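Local coordinates for hypothetical protein VC1899 (Vibrio cholerae, PDB 1XMX) that is of unknown function but carries a Card1-like endonuclease domain of the PDDEXK clan and may bind nucleic acid, at residues A[45-53]-A[145-153]; A[271-281]-A[292-302]. All coordinates share one frame; numbering follows the deposited sequence.

Contact 1. Residues A[45-53]-A[145-153]; sequences RLSDVLNKR and ADYLTIFGA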
ATOM      1  N   ARG A  45      -9.654   7.142 -14.317  1.00 20.95           N
ATOM      2  CA  ARG A  45      -8.554   6.594 -13.492  1.00 19.97           C
ATOM      3  C   ARG A  45      -8.229   5.127 -13.821  1.00 20.85           C
ATOM      4  O   ARG A  45      -7.023   4.721 -13.908  1.00 20.83           O
ATOM      5  CB  ARG A  45      -8.905   6.699 -12.029  1.00 16.97           C
ATOM      6  CG  ARG A  45      -8.907   8.096 -11.505  1.00 17.83           C
ATOM      7  CD  ARG A  45      -9.550   8.057 -10.143  1.00 21.59           C
ATOM      8  NE  ARG A  45      -9.913   9.360  -9.620  1.00 23.57           N
ATOM      9  CZ  ARG A  45     -10.845   9.550  -8.675  1.00 26.21           C
ATOM     10  NH1 ARG A  45     -11.509   8.513  -8.171  1.00 25.76           N
ATOM     11  NH2 ARG A  45     -11.125  10.791  -8.244  1.00 25.21           N
ATOM     12  N   LEU A  46      -9.276   4.307 -13.910  1.00 18.18           N
ATOM     13  CA  LEU A  46      -9.124   2.917 -14.347  1.00 18.38           C
ATOM     14  C   LEU A  46      -8.402   2.829 -15.690  1.00 18.04           C
ATOM     15  O   LEU A  46      -7.545   1.947 -15.910  1.00 16.65           O
ATOM     16  CB  LEU A  46     -10.500   2.245 -14.508  1.00 16.33           C
ATOM     17  CG  LEU A  46     -11.198   1.987 -13.187  1.00 17.60           C
ATOM     18  CD1 LEU A  46     -12.570   1.431 -13.365  1.00 16.29           C
ATOM     19  CD2 LEU A  46     -10.360   0.977 -12.333  1.00 18.30           C
ATOM     20  N   SER A  47      -8.798   3.722 -16.597  1.00 18.75           N
ATOM     21  CA  SER A  47      -8.205   3.795 -17.927  1.00 19.99           C
ATOM     22  C   SER A  47      -6.765   4.233 -17.918  1.00 21.32           C
ATOM     23  O   SER A  47      -6.023   3.751 -18.732  1.00 20.84           O
ATOM     24  CB  SER A  47      -8.996   4.750 -18.797  1.00 19.59           C
ATOM     25  OG  SER A  47     -10.272   4.178 -19.011  1.00 20.33           O
ATOM     26  N   ASP A  48      -6.369   5.157 -17.033  1.00 23.00           N
ATOM     27  CA  ASP A  48      -4.920   5.536 -16.899  1.00 24.48           C
ATOM     28  C   ASP A  48      -4.026   4.323 -16.571  1.00 22.56           C
ATOM     29  O   ASP A  48      -2.966   4.107 -17.156  1.00 24.40           O
ATOM     30  CB  ASP A  48      -4.723   6.586 -15.810  1.00 27.92           C
ATOM     31  CG  ASP A  48      -5.355   7.903 -16.163  1.00 31.90           C
ATOM     32  OD1 ASP A  48      -5.682   8.082 -17.365  1.00 33.43           O
ATOM     33  OD2 ASP A  48      -5.537   8.761 -15.239  1.00 34.25           O
ATOM     34  N   VAL A  49      -4.473   3.517 -15.631  1.00 19.13           N
ATOM     35  CA  VAL A  49      -3.727   2.332 -15.263  1.00 20.46           C
ATOM     36  C   VAL A  49      -3.721   1.296 -16.435  1.00 19.42           C
ATOM     37  O   VAL A  49      -2.656   0.747 -16.832  1.00 20.40           O
ATOM     38  CB  VAL A  49      -4.375   1.729 -14.029  1.00 19.53           C
ATOM     39  CG1 VAL A  49      -3.871   0.300 -13.774  1.00 19.54           C
ATOM     40  CG2 VAL A  49      -4.229   2.684 -12.825  1.00 18.80           C
ATOM     41  N   LEU A  50      -4.891   1.010 -16.998  1.00 19.23           N
ATOM     42  CA  LEU A  50      -4.944  -0.091 -18.028  1.00 20.14           C
ATOM     43  C   LEU A  50      -4.341   0.377 -19.307  1.00 20.55           C
ATOM     44  O   LEU A  50      -3.597  -0.378 -19.918  1.00 19.77           O
ATOM     45  CB  LEU A  50      -6.361  -0.626 -18.293  1.00 18.19           C
ATOM     46  CG  LEU A  50      -6.876  -1.460 -17.093  1.00 17.20           C
ATOM     47  CD1 LEU A  50      -8.431  -1.493 -17.087  1.00 16.44           C
ATOM     48  CD2 LEU A  50      -6.286  -2.874 -16.990  1.00 15.36           C
ATOM     49  N   ASN A  51      -4.659   1.606 -19.724  1.00 20.13           N
ATOM     50  CA  ASN A  51      -4.116   2.127 -20.997  1.00 23.87           C
ATOM     51  C   ASN A  51      -2.584   2.124 -21.060  1.00 26.80           C
ATOM     52  O   ASN A  51      -2.028   1.872 -22.153  1.00 26.43           O
ATOM     53  CB  ASN A  51      -4.632   3.532 -21.356  1.00 22.30           C
ATOM     54  CG  ASN A  51      -6.114   3.551 -21.767  1.00 22.88           C
ATOM     55  OD1 ASN A  51      -6.707   4.648 -21.919  1.00 23.10           O
ATOM     56  ND2 ASN A  51      -6.724   2.364 -21.940  1.00 20.01           N
ATOM     57  N   LYS A  52      -1.933   2.410 -19.912  1.00 28.42           N
ATOM     58  CA  LYS A  52      -0.464   2.272 -19.703  1.00 31.85           C
ATOM     59  C   LYS A  52       0.044   0.942 -20.250  1.00 30.02           C
ATOM     60  O   LYS A  52       1.133   0.881 -20.797  1.00 27.13           O
ATOM     61  CB  LYS A  52      -0.061   2.245 -18.214  1.00 33.11           C
ATOM     62  CG  LYS A  52       0.237   3.561 -17.476  1.00 36.53           C
ATOM     63  CD  LYS A  52       0.924   3.197 -16.123  1.00 36.98           C
ATOM     64  CE  LYS A  52       0.579   4.129 -14.939  1.00 41.04           C
ATOM     65  NZ  LYS A  52       1.800   4.904 -14.404  1.00 42.58           N
ATOM     66  N   ARG A  53      -0.743  -0.116 -20.039  1.00 30.32           N
ATOM     67  CA  ARG A  53      -0.408  -1.463 -20.500  1.00 30.77           C
ATOM     68  C   ARG A  53      -0.989  -1.793 -21.829  1.00 30.87           C
ATOM     69  O   ARG A  53      -0.997  -2.965 -22.207  1.00 32.30           O
ATOM     70  CB  ARG A  53      -0.925  -2.505 -19.551  1.00 32.27           C
ATOM     71  CG  ARG A  53      -0.116  -2.610 -18.308  1.00 34.20           C
ATOM     72  CD  ARG A  53      -0.603  -1.746 -17.218  1.00 33.44           C
ATOM     73  NE  ARG A  53       0.044  -2.207 -16.007  1.00 36.04           N
ATOM     74  CZ  ARG A  53       0.097  -1.517 -14.878  1.00 37.56           C
ATOM     75  NH1 ARG A  53      -0.468  -0.320 -14.817  1.00 38.13           N
ATOM     76  NH2 ARG A  53       0.728  -2.017 -13.821  1.00 36.98           N
ATOM     77  N   ALA A 145       1.688   2.580  -7.390  1.00 21.09           N
ATOM     78  CA  ALA A 145       1.397   3.759  -8.198  1.00 22.27           C
ATOM     79  C   ALA A 145       0.046   3.630  -8.816  1.00 23.65           C
ATOM     80  O   ALA A 145      -0.742   4.594  -8.824  1.00 25.01           O
ATOM     81  CB  ALA A 145       2.430   3.915  -9.246  1.00 22.49           C
ATOM     82  N   ASP A 146      -0.239   2.423  -9.322  1.00 25.15           N
ATOM     83  CA  ASP A 146      -1.516   2.094  -9.975  1.00 22.89           C
ATOM     84  C   ASP A 146      -2.619   2.131  -8.987  1.00 23.18           C
ATOM     85  O   ASP A 146      -3.736   2.613  -9.299  1.00 24.28           O
ATOM     86  CB  ASP A 146      -1.471   0.687 -10.478  1.00 24.54           C
ATOM     87  CG  ASP A 146      -0.736   0.584 -11.750  1.00 26.75           C
ATOM     88  OD1 ASP A 146      -0.578   1.665 -12.409  1.00 28.89           O
ATOM     89  OD2 ASP A 146      -0.324  -0.563 -12.077  1.00 28.28           O
ATOM     90  N   TYR A 147      -2.313   1.616  -7.792  1.00 21.34           N
ATOM     91  CA  TYR A 147      -3.279   1.601  -6.708  1.00 19.99           C
ATOM     92  C   TYR A 147      -3.691   3.000  -6.333  1.00 20.44           C
ATOM     93  O   TYR A 147      -4.876   3.270  -6.172  1.00 20.43           O
ATOM     94  CB  TYR A 147      -2.690   0.942  -5.464  1.00 19.97           C
ATOM     95  CG  TYR A 147      -3.537  -0.227  -5.032  1.00 19.99           C
ATOM     96  CD1 TYR A 147      -4.729  -0.029  -4.358  1.00 19.86           C
ATOM     97  CD2 TYR A 147      -3.161  -1.536  -5.328  1.00 20.19           C
ATOM     98  CE1 TYR A 147      -5.515  -1.101  -3.972  1.00 19.32           C
ATOM     99  CE2 TYR A 147      -3.953  -2.633  -4.944  1.00 18.61           C
ATOM    100  CZ  TYR A 147      -5.113  -2.392  -4.254  1.00 18.46           C
ATOM    101  OH  TYR A 147      -5.902  -3.432  -3.866  1.00 19.17           O
ATOM    102  N   LEU A 148      -2.724   3.907  -6.195  1.00 19.66           N
ATOM    103  CA  LEU A 148      -3.073   5.266  -5.842  1.00 19.60           C
ATOM    104  C   LEU A 148      -3.914   5.926  -6.918  1.00 20.20           C
ATOM    105  O   LEU A 148      -4.898   6.617  -6.589  1.00 23.36           O
ATOM    106  CB  LEU A 148      -1.854   6.111  -5.481  1.00 19.79           C
ATOM    107  CG  LEU A 148      -1.029   5.555  -4.304  1.00 21.18           C
ATOM    108  CD1 LEU A 148       0.275   6.298  -4.135  1.00 18.48           C
ATOM    109  CD2 LEU A 148      -1.803   5.588  -3.010  1.00 19.93           C
ATOM    110  N   THR A 149      -3.543   5.738  -8.188  1.00 17.80           N
ATOM    111  CA  THR A 149      -4.297   6.325  -9.272  1.00 19.26           C
ATOM    112  C   THR A 149      -5.753   5.856  -9.191  1.00 19.43           C
ATOM    113  O   THR A 149      -6.699   6.650  -9.236  1.00 22.25           O
ATOM    114  CB  THR A 149      -3.717   5.914 -10.616  1.00 20.46           C
ATOM    115  OG1 THR A 149      -2.387   6.396 -10.670  1.00 23.84           O
ATOM    116  CG2 THR A 149      -4.548   6.479 -11.794  1.00 19.87           C
ATOM    117  N   ILE A 150      -5.930   4.560  -9.073  1.00 19.30           N
ATOM    118  CA  ILE A 150      -7.273   4.014  -9.013  1.00 21.61           C
ATOM    119  C   ILE A 150      -8.113   4.724  -7.970  1.00 23.32           C
ATOM    120  O   ILE A 150      -9.298   4.985  -8.224  1.00 23.43           O
ATOM    121  CB  ILE A 150      -7.283   2.504  -8.760  1.00 20.76           C
ATOM    122  CG1 ILE A 150      -6.761   1.785 -10.014  1.00 20.70           C
ATOM    123  CG2 ILE A 150      -8.722   2.038  -8.368  1.00 19.43           C
ATOM    124  CD1 ILE A 150      -6.593   0.270  -9.838  1.00 21.34           C
ATOM    125  N   PHE A 151      -7.517   5.020  -6.807  1.00 23.44           N
ATOM    126  CA  PHE A 151      -8.274   5.634  -5.718  1.00 23.93           C
ATOM    127  C   PHE A 151      -8.224   7.161  -5.621  1.00 24.33           C
ATOM    128  O   PHE A 151      -8.590   7.745  -4.597  1.00 26.57           O
ATOM    129  CB  PHE A 151      -7.937   4.973  -4.390  1.00 21.66           C
ATOM    130  CG  PHE A 151      -8.540   3.597  -4.252  1.00 22.55           C
ATOM    131  CD1 PHE A 151      -9.842   3.439  -3.817  1.00 21.49           C
ATOM    132  CD2 PHE A 151      -7.807   2.466  -4.551  1.00 22.33           C
ATOM    133  CE1 PHE A 151     -10.397   2.199  -3.706  1.00 21.92           C
ATOM    134  CE2 PHE A 151      -8.363   1.228  -4.424  1.00 20.39           C
ATOM    135  CZ  PHE A 151      -9.656   1.088  -3.997  1.00 20.57           C
ATOM    136  N   GLY A 152      -7.771   7.799  -6.690  1.00 24.90           N
ATOM    137  CA  GLY A 152      -7.924   9.247  -6.826  1.00 24.24           C
ATOM    138  C   GLY A 152      -6.813  10.093  -6.256  1.00 26.78           C
ATOM    139  O   GLY A 152      -7.001  11.306  -6.040  1.00 27.73           O
ATOM    140  N   ALA A 153      -5.658   9.465  -6.068  1.00 25.25           N
ATOM    141  CA  ALA A 153      -4.513  10.044  -5.408  1.00 29.10           C
ATOM    142  C   ALA A 153      -3.353   9.880  -6.374  1.00 30.56           C
ATOM    143  O   ALA A 153      -3.483   9.236  -7.419  1.00 33.12           O
ATOM    144  CB  ALA A 153      -4.224   9.306  -4.095  1.00 25.46           C
TER

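Contact 2. Residues A[271-281]-A[292-302]; sequences TIQDRSLNVQV and NELDVATVVNN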
ATOM      1  N   THR A 271       4.252 -13.057  -3.357  1.00 19.81           N
ATOM      2  CA  THR A 271       2.997 -12.271  -3.218  1.00 17.83           C
ATOM      3  C   THR A 271       3.284 -10.794  -2.903  1.00 19.17           C
ATOM      4  O   THR A 271       2.430  -9.986  -3.038  1.00 17.34           O
ATOM      5  CB  THR A 271       2.035 -12.852  -2.131  1.00 20.26           C
ATOM      6  OG1 THR A 271       2.748 -13.007  -0.884  1.00 19.65           O
ATOM      7  CG2 THR A 271       1.469 -14.217  -2.548  1.00 18.53           C
ATOM      8  N   ILE A 272       4.496 -10.447  -2.465  1.00 18.15           N
ATOM      9  CA  ILE A 272       4.807  -9.037  -2.217  1.00 17.99           C
ATOM     10  C   ILE A 272       5.282  -8.532  -3.553  1.00 18.32           C
ATOM     11  O   ILE A 272       6.390  -8.817  -3.976  1.00 21.68           O
ATOM     12  CB  ILE A 272       5.921  -8.868  -1.154  1.00 17.28           C
ATOM     13  CG1 ILE A 272       5.530  -9.584   0.149  1.00 17.69           C
ATOM     14  CG2 ILE A 272       6.221  -7.378  -0.914  1.00 18.79           C
ATOM     15  CD1 ILE A 272       6.607  -9.641   1.166  1.00 18.98           C
ATOM     16  N   GLN A 273       4.451  -7.778  -4.231  1.00 18.32           N
ATOM     17  CA  GLN A 273       4.634  -7.587  -5.638  1.00 17.87           C
ATOM     18  C   GLN A 273       5.198  -6.176  -5.876  1.00 20.48           C
ATOM     19  O   GLN A 273       5.660  -5.874  -6.958  1.00 22.80           O
ATOM     20  CB  GLN A 273       3.277  -7.837  -6.295  1.00 14.90           C
ATOM     21  CG  GLN A 273       2.261  -6.716  -6.017  1.00 18.15           C
ATOM     22  CD  GLN A 273       0.865  -7.220  -6.060  1.00 15.46           C
ATOM     23  OE1 GLN A 273       0.473  -8.009  -5.214  1.00 18.28           O
ATOM     24  NE2 GLN A 273       0.117  -6.806  -7.056  1.00 13.59           N
ATOM     25  N   ASP A 274       5.178  -5.327  -4.848  1.00 21.20           N
ATOM     26  CA  ASP A 274       5.684  -3.952  -4.933  1.00 23.07           C
ATOM     27  C   ASP A 274       6.028  -3.372  -3.534  1.00 22.58           C
ATOM     28  O   ASP A 274       5.416  -3.732  -2.558  1.00 24.57           O
ATOM     29  CB  ASP A 274       4.723  -3.011  -5.687  1.00 23.58           C
ATOM     30  CG  ASP A 274       5.445  -1.746  -6.201  1.00 26.15           C
ATOM     31  OD1 ASP A 274       6.692  -1.760  -6.270  1.00 29.88           O
ATOM     32  OD2 ASP A 274       4.816  -0.741  -6.544  1.00 26.44           O
ATOM     33  N   ARG A 275       6.985  -2.458  -3.446  1.00 21.97           N
ATOM     34  CA  ARG A 275       7.345  -1.878  -2.149  1.00 23.97           C
ATOM     35  C   ARG A 275       8.000  -0.574  -2.387  1.00 23.31           C
ATOM     36  O   ARG A 275       8.682  -0.415  -3.400  1.00 23.70           O
ATOM     37  CB  ARG A 275       8.322  -2.745  -1.353  1.00 24.71           C
ATOM     38  CG  ARG A 275       9.516  -3.110  -2.167  1.00 26.37           C
ATOM     39  CD  ARG A 275      10.626  -3.883  -1.372  1.00 28.68           C
ATOM     40  NE  ARG A 275      11.550  -4.342  -2.401  1.00 31.60           N
ATOM     41  CZ  ARG A 275      12.583  -3.632  -2.840  1.00 33.73           C
ATOM     42  NH1 ARG A 275      12.900  -2.493  -2.245  1.00 35.82           N
ATOM     43  NH2 ARG A 275      13.336  -4.093  -3.830  1.00 33.93           N
ATOM     44  N   SER A 276       7.862   0.337  -1.420  1.00 22.09           N
ATOM     45  CA  SER A 276       8.437   1.657  -1.556  1.00 22.52           C
ATOM     46  C   SER A 276       8.696   2.286  -0.207  1.00 22.21           C
ATOM     47  O   SER A 276       8.053   1.926   0.756  1.00 23.79           O
ATOM     48  CB  SER A 276       7.491   2.535  -2.355  1.00 24.43           C
ATOM     49  OG  SER A 276       8.269   3.391  -3.168  1.00 29.46           O
ATOM     50  N   LEU A 277       9.604   3.260  -0.171  1.00 21.03           N
ATOM     51  CA  LEU A 277      10.019   3.984   1.017  1.00 19.30           C
ATOM     52  C   LEU A 277       9.586   5.425   0.907  1.00 19.10           C
ATOM     53  O   LEU A 277       9.881   6.087  -0.061  1.00 21.00           O
ATOM     54  CB  LEU A 277      11.566   3.906   1.176  1.00 18.52           C
ATOM     55  CG  LEU A 277      12.238   4.493   2.428  1.00 18.31           C
ATOM     56  CD1 LEU A 277      11.605   3.936   3.762  1.00 18.11           C
ATOM     57  CD2 LEU A 277      13.773   4.251   2.429  1.00 19.19           C
ATOM     58  N   ASN A 278       8.842   5.896   1.888  1.00 21.38           N
ATOM     59  CA  ASN A 278       8.454   7.301   1.993  1.00 23.51           C
ATOM     60  C   ASN A 278       7.735   7.848   0.757  1.00 24.63           C
ATOM     61  O   ASN A 278       8.137   8.874   0.196  1.00 24.32           O
ATOM     62  CB  ASN A 278       9.656   8.181   2.367  1.00 24.87           C
ATOM     63  CG  ASN A 278      10.016   8.062   3.847  1.00 27.79           C
ATOM     64  OD1 ASN A 278       9.143   8.205   4.711  1.00 29.19           O
ATOM     65  ND2 ASN A 278      11.296   7.809   4.150  1.00 26.23           N
ATOM     66  N   VAL A 279       6.673   7.161   0.348  1.00 22.60           N
ATOM     67  CA  VAL A 279       5.881   7.596  -0.772  1.00 22.34           C
ATOM     68  C   VAL A 279       5.179   8.908  -0.393  1.00 23.09           C
ATOM     69  O   VAL A 279       4.518   8.977   0.651  1.00 21.21           O
ATOM     70  CB  VAL A 279       4.839   6.516  -1.120  1.00 21.69           C
ATOM     71  CG1 VAL A 279       4.145   6.878  -2.417  1.00 21.00           C
ATOM     72  CG2 VAL A 279       5.522   5.142  -1.245  1.00 21.44           C
ATOM     73  N   GLN A 280       5.374   9.959  -1.194  1.00 23.99           N
ATOM     74  CA  GLN A 280       4.552  11.182  -1.081  1.00 24.74           C
ATOM     75  C   GLN A 280       3.226  11.020  -1.848  1.00 24.33           C
ATOM     76  O   GLN A 280       3.244  10.679  -2.998  1.00 23.49           O
ATOM     77  CB  GLN A 280       5.312  12.396  -1.608  1.00 27.34           C
ATOM     78  CG  GLN A 280       6.744  12.495  -1.082  1.00 27.88           C
ATOM     79  CD  GLN A 280       6.765  12.672   0.431  1.00 30.10           C
ATOM     80  OE1 GLN A 280       7.420  11.920   1.176  1.00 30.84           O
ATOM     81  NE2 GLN A 280       6.024  13.652   0.899  1.00 31.23           N
ATOM     82  N   VAL A 281       2.087  11.305  -1.205  1.00 24.68           N
ATOM     83  CA  VAL A 281       0.763  11.032  -1.774  1.00 24.32           C
ATOM     84  C   VAL A 281      -0.000  12.354  -1.792  1.00 26.36           C
ATOM     85  O   VAL A 281      -0.088  13.045  -0.760  1.00 27.18           O
ATOM     86  CB  VAL A 281      -0.080  10.054  -0.901  1.00 23.09           C
ATOM     87  CG1 VAL A 281      -1.448   9.706  -1.586  1.00 21.29           C
ATOM     88  CG2 VAL A 281       0.695   8.827  -0.526  1.00 24.14           C
ATOM     89  N   ASN A 292      -0.023  13.396   2.102  1.00 33.41           N
ATOM     90  CA  ASN A 292       0.247  12.399   3.104  1.00 31.02           C
ATOM     91  C   ASN A 292       1.579  11.758   2.761  1.00 28.95           C
ATOM     92  O   ASN A 292       2.053  11.931   1.664  1.00 27.24           O
ATOM     93  CB  ASN A 292      -0.852  11.346   3.112  1.00 32.54           C
ATOM     94  CG  ASN A 292      -2.151  11.852   3.743  1.00 34.17           C
ATOM     95  OD1 ASN A 292      -2.222  12.120   4.969  1.00 33.35           O
ATOM     96  ND2 ASN A 292      -3.197  11.960   2.914  1.00 31.24           N
ATOM     97  N   GLU A 293       2.197  11.048   3.709  1.00 27.97           N
ATOM     98  CA  GLU A 293       3.421  10.276   3.411  1.00 26.94           C
ATOM     99  C   GLU A 293       3.261   8.843   3.869  1.00 24.00           C
ATOM    100  O   GLU A 293       2.868   8.615   4.988  1.00 22.83           O
ATOM    101  CB  GLU A 293       4.652  10.871   4.099  1.00 30.87           C
ATOM    102  CG  GLU A 293       5.900  10.010   3.916  1.00 33.91           C
ATOM    103  CD  GLU A 293       7.132  10.694   4.442  1.00 37.73           C
ATOM    104  OE1 GLU A 293       7.358  10.681   5.679  1.00 37.83           O
ATOM    105  OE2 GLU A 293       7.873  11.265   3.611  1.00 39.61           O
ATOM    106  N   LEU A 294       3.573   7.873   3.017  1.00 22.05           N
ATOM    107  CA  LEU A 294       3.526   6.465   3.429  1.00 19.21           C
ATOM    108  C   LEU A 294       4.952   5.995   3.740  1.00 20.21           C
ATOM    109  O   LEU A 294       5.809   5.946   2.852  1.00 21.08           O
ATOM    110  CB  LEU A 294       2.854   5.578   2.345  1.00 17.98           C
ATOM    111  CG  LEU A 294       1.578   6.045   1.700  1.00 17.56           C
ATOM    112  CD1 LEU A 294       1.075   5.079   0.663  1.00 17.64           C
ATOM    113  CD2 LEU A 294       0.482   6.241   2.704  1.00 18.20           C
ATOM    114  N   ASP A 295       5.232   5.724   5.018  1.00 19.96           N
ATOM    115  CA  ASP A 295       6.590   5.392   5.431  1.00 20.38           C
ATOM    116  C   ASP A 295       7.128   4.188   4.634  1.00 20.77           C
ATOM    117  O   ASP A 295       8.157   4.291   3.967  1.00 21.15           O
ATOM    118  CB  ASP A 295       6.691   5.226   6.959  1.00 21.28           C
ATOM    119  CG  ASP A 295       6.368   6.519   7.715  1.00 23.00           C
ATOM    120  OD1 ASP A 295       6.462   7.618   7.119  1.00 22.45           O
ATOM    121  OD2 ASP A 295       5.980   6.462   8.904  1.00 24.20           O
ATOM    122  N   VAL A 296       6.422   3.059   4.697  1.00 18.94           N
ATOM    123  CA  VAL A 296       6.704   1.924   3.818  1.00 19.49           C
ATOM    124  C   VAL A 296       5.365   1.494   3.281  1.00 19.59           C
ATOM    125  O   VAL A 296       4.407   1.278   4.039  1.00 22.07           O
ATOM    126  CB  VAL A 296       7.382   0.727   4.553  1.00 19.44           C
ATOM    127  CG1 VAL A 296       7.758  -0.447   3.536  1.00 19.76           C
ATOM    128  CG2 VAL A 296       8.591   1.198   5.326  1.00 15.69           C
ATOM    129  N   ALA A 297       5.271   1.452   1.969  1.00 18.73           N
ATOM    130  CA  ALA A 297       4.067   0.991   1.293  1.00 19.14           C
ATOM    131  C   ALA A 297       4.412  -0.271   0.513  1.00 19.02           C
ATOM    132  O   ALA A 297       5.463  -0.326  -0.131  1.00 17.92           O
ATOM    133  CB  ALA A 297       3.565   2.051   0.330  1.00 18.07           C
ATOM    134  N   THR A 298       3.521  -1.271   0.565  1.00 19.66           N
ATOM    135  CA  THR A 298       3.609  -2.467  -0.292  1.00 22.44           C
ATOM    136  C   THR A 298       2.263  -2.800  -0.941  1.00 20.84           C
ATOM    137  O   THR A 298       1.205  -2.309  -0.522  1.00 21.07           O
ATOM    138  CB  THR A 298       4.065  -3.721   0.471  1.00 22.34           C
ATOM    139  OG1 THR A 298       3.125  -4.005   1.507  1.00 25.53           O
ATOM    140  CG2 THR A 298       5.390  -3.511   1.122  1.00 21.19           C
ATOM    141  N   VAL A 299       2.305  -3.603  -1.998  1.00 19.61           N
ATOM    142  CA  VAL A 299       1.106  -4.326  -2.427  1.00 16.12           C
ATOM    143  C   VAL A 299       1.457  -5.813  -2.247  1.00 18.13           C
ATOM    144  O   VAL A 299       2.542  -6.273  -2.686  1.00 17.01           O
ATOM    145  CB  VAL A 299       0.687  -4.005  -3.917  1.00 15.77           C
ATOM    146  CG1 VAL A 299      -0.606  -4.771  -4.306  1.00 13.15           C
ATOM    147  CG2 VAL A 299       0.457  -2.515  -4.113  1.00 13.73           C
ATOM    148  N   VAL A 300       0.517  -6.571  -1.671  1.00 15.86           N
ATOM    149  CA  VAL A 300       0.700  -7.974  -1.418  1.00 14.73           C
ATOM    150  C   VAL A 300      -0.596  -8.670  -1.749  1.00 16.03           C
ATOM    151  O   VAL A 300      -1.618  -8.293  -1.226  1.00 14.80           O
ATOM    152  CB  VAL A 300       0.968  -8.243   0.082  1.00 15.76           C
ATOM    153  CG1 VAL A 300       1.296  -9.702   0.313  1.00 12.17           C
ATOM    154  CG2 VAL A 300       2.088  -7.244   0.615  1.00 17.18           C
ATOM    155  N   ASN A 301      -0.535  -9.711  -2.595  1.00 14.64           N
ATOM    156  CA  ASN A 301      -1.706 -10.399  -3.058  1.00 16.70           C
ATOM    157  C   ASN A 301      -2.747  -9.400  -3.555  1.00 15.83           C
ATOM    158  O   ASN A 301      -3.945  -9.522  -3.228  1.00 14.92           O
ATOM    159  CB  ASN A 301      -2.285 -11.368  -2.024  1.00 17.30           C
ATOM    160  CG  ASN A 301      -3.288 -12.353  -2.678  1.00 16.05           C
ATOM    161  OD1 ASN A 301      -3.136 -12.696  -3.823  1.00 19.96           O
ATOM    162  ND2 ASN A 301      -4.281 -12.790  -1.941  1.00 13.73           N
ATOM    163  N   ASN A 302      -2.271  -8.422  -4.330  1.00 14.54           N
ATOM    164  CA  ASN A 302      -3.114  -7.401  -4.919  1.00 14.25           C
ATOM    165  C   ASN A 302      -3.868  -6.510  -3.903  1.00 16.65           C
ATOM    166  O   ASN A 302      -4.799  -5.816  -4.305  1.00 12.87           O
ATOM    167  CB  ASN A 302      -4.103  -8.003  -5.931  1.00 13.60           C
ATOM    168  CG  ASN A 302      -3.417  -8.547  -7.159  1.00 12.99           C
ATOM    169  OD1 ASN A 302      -2.563  -7.882  -7.768  1.00 13.68           O
ATOM    170  ND2 ASN A 302      -3.766  -9.785  -7.532  1.00 12.71           N
TER
HETATM  171  O   HOH W   1      -3.269  12.600   0.352  1.00 26.15           O

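Contact 1. Residues A[45-53]-A[145-153]
Arg53 and Asp146 form a salt bridge across a pair of helices, 40-52 and 144-150; the segments 45-52 and 145-150 of these helices run antiparallel, their axes 8.8 Å apart at closest. Arg53 grips the carboxylate end-on with two nitrogens. NH1 reaches Asp146 OD1 at 3.1 Å along a nearly straight bond (167°), with the oxygen lying in the guanidinium plane. NH2 lies on the syn side of OD2, modelled so close that the exact length of this bond is doubtful. The two planes stand 49° apart, so the fork is twisted rather than flat. A bend at chi2 (91°) swings the Arg53 chain back over its own helix, where NH1 also donates to the carbonyl oxygen of Val49. That third bond fixes the rotation of the guanidinium and occupies a main-chain acceptor near the end of the helix. Lys52 stays beyond bonding range of the same carboxylate, its NZ 4.5 Å from Asp146 OD1, but its charge probably adds to the field that would keep Asp146 ionised.

Next to this salt bridge, one turn earlier on its helix, branched Val49 packs between the two helices. Its CG2 lies 3.9 Å from Ile150 CG1 and equally near Thr149 CG2, the methyl that Thr149 turns to the seam, while CG1 lies against the Asp146 carboxylate carbon.

Helix 144-150 ends in a Schellman motif: Gly152 N bonds to Thr149 O and Ala153 N to Leu148 O, so the carbonyls of Leu148 and Thr149 find donors. Gly152 adopts positive phi, a conformation in which a CB would crowd the preceding carbonyl oxygen. Its bare CA also admits the extended Arg45, whose CD passes 3.3 Å from Thr149 O and whose guanidinium takes Gly152 CA over the centre of one face, 3.4 Å above the plane.

Contact 2. Residues A[271-281]-A[292-302]
The antiparallel pairing of strands 272-276 and 279-285 with the long strand 288-300 belongs to the sheet of the Card1-like endonuclease domain. Gln273 and Asp274 both face Val299 in a classic beta bulge. Gln273 N donates to Val299 O at 2.9 Å. With CG between backbone N and carbonyl carbon (chi1 72°), the Gln273 side chain folds toward Asn302, its CD 3.4 Å from Val299 CG1. Its amide exchanges two bonds with Asn302: Gln273 OE1 accepts from Asn302 N at 2.9 Å, and NE2 gives a straight bond (167°) to Asn302 OD1. This bond lies in the Gln273 amide plane but above the Asn302 carbonyl plane, the two amides being nearly perpendicular. Gln273 NE2 also donates to Ile142 O, and Asn302 ND2 bonds to Asp123 OD2, engaging both ends of that amide.

At the corner, Asn278 and Val279 both face Leu294 in a G1 bulge. Asn278 takes the positive phi (56°) that asparagine tolerates well, and its N donates to Asp295 O at 2.7 Å. Beta-branched Val281 suits the extended chain and sets CG2 3.7 Å from Leu294 CG, on the face covered by Leu332 of helix 321-333. A bent, bulged antiparallel section of a mixed sheet, packed between helices, is consistent with the alpha-beta core of PDDEXK nucleases.

Contact 1 closes before contact 2 opens along the chain, and their centres lie 15 Å apart. In contact 1, helix 40-52, which packs beside the mixed sheet that includes strands 4-9 and 30-35, meets helix 144-150. That second helix faces both ways: Tyr147 OH probably bonds to Asn302 O at 2.7 Å, its ring packs on Val299, and Leu148 approaches Val279. Just past the helix, Ala153 rests on Val281, and strand 154-156 then joins the sheet of contact 2 beside 279-285. Helix 144-150 thus lies between the N-terminal sheet region and the Card1-like endonuclease domain and touches both.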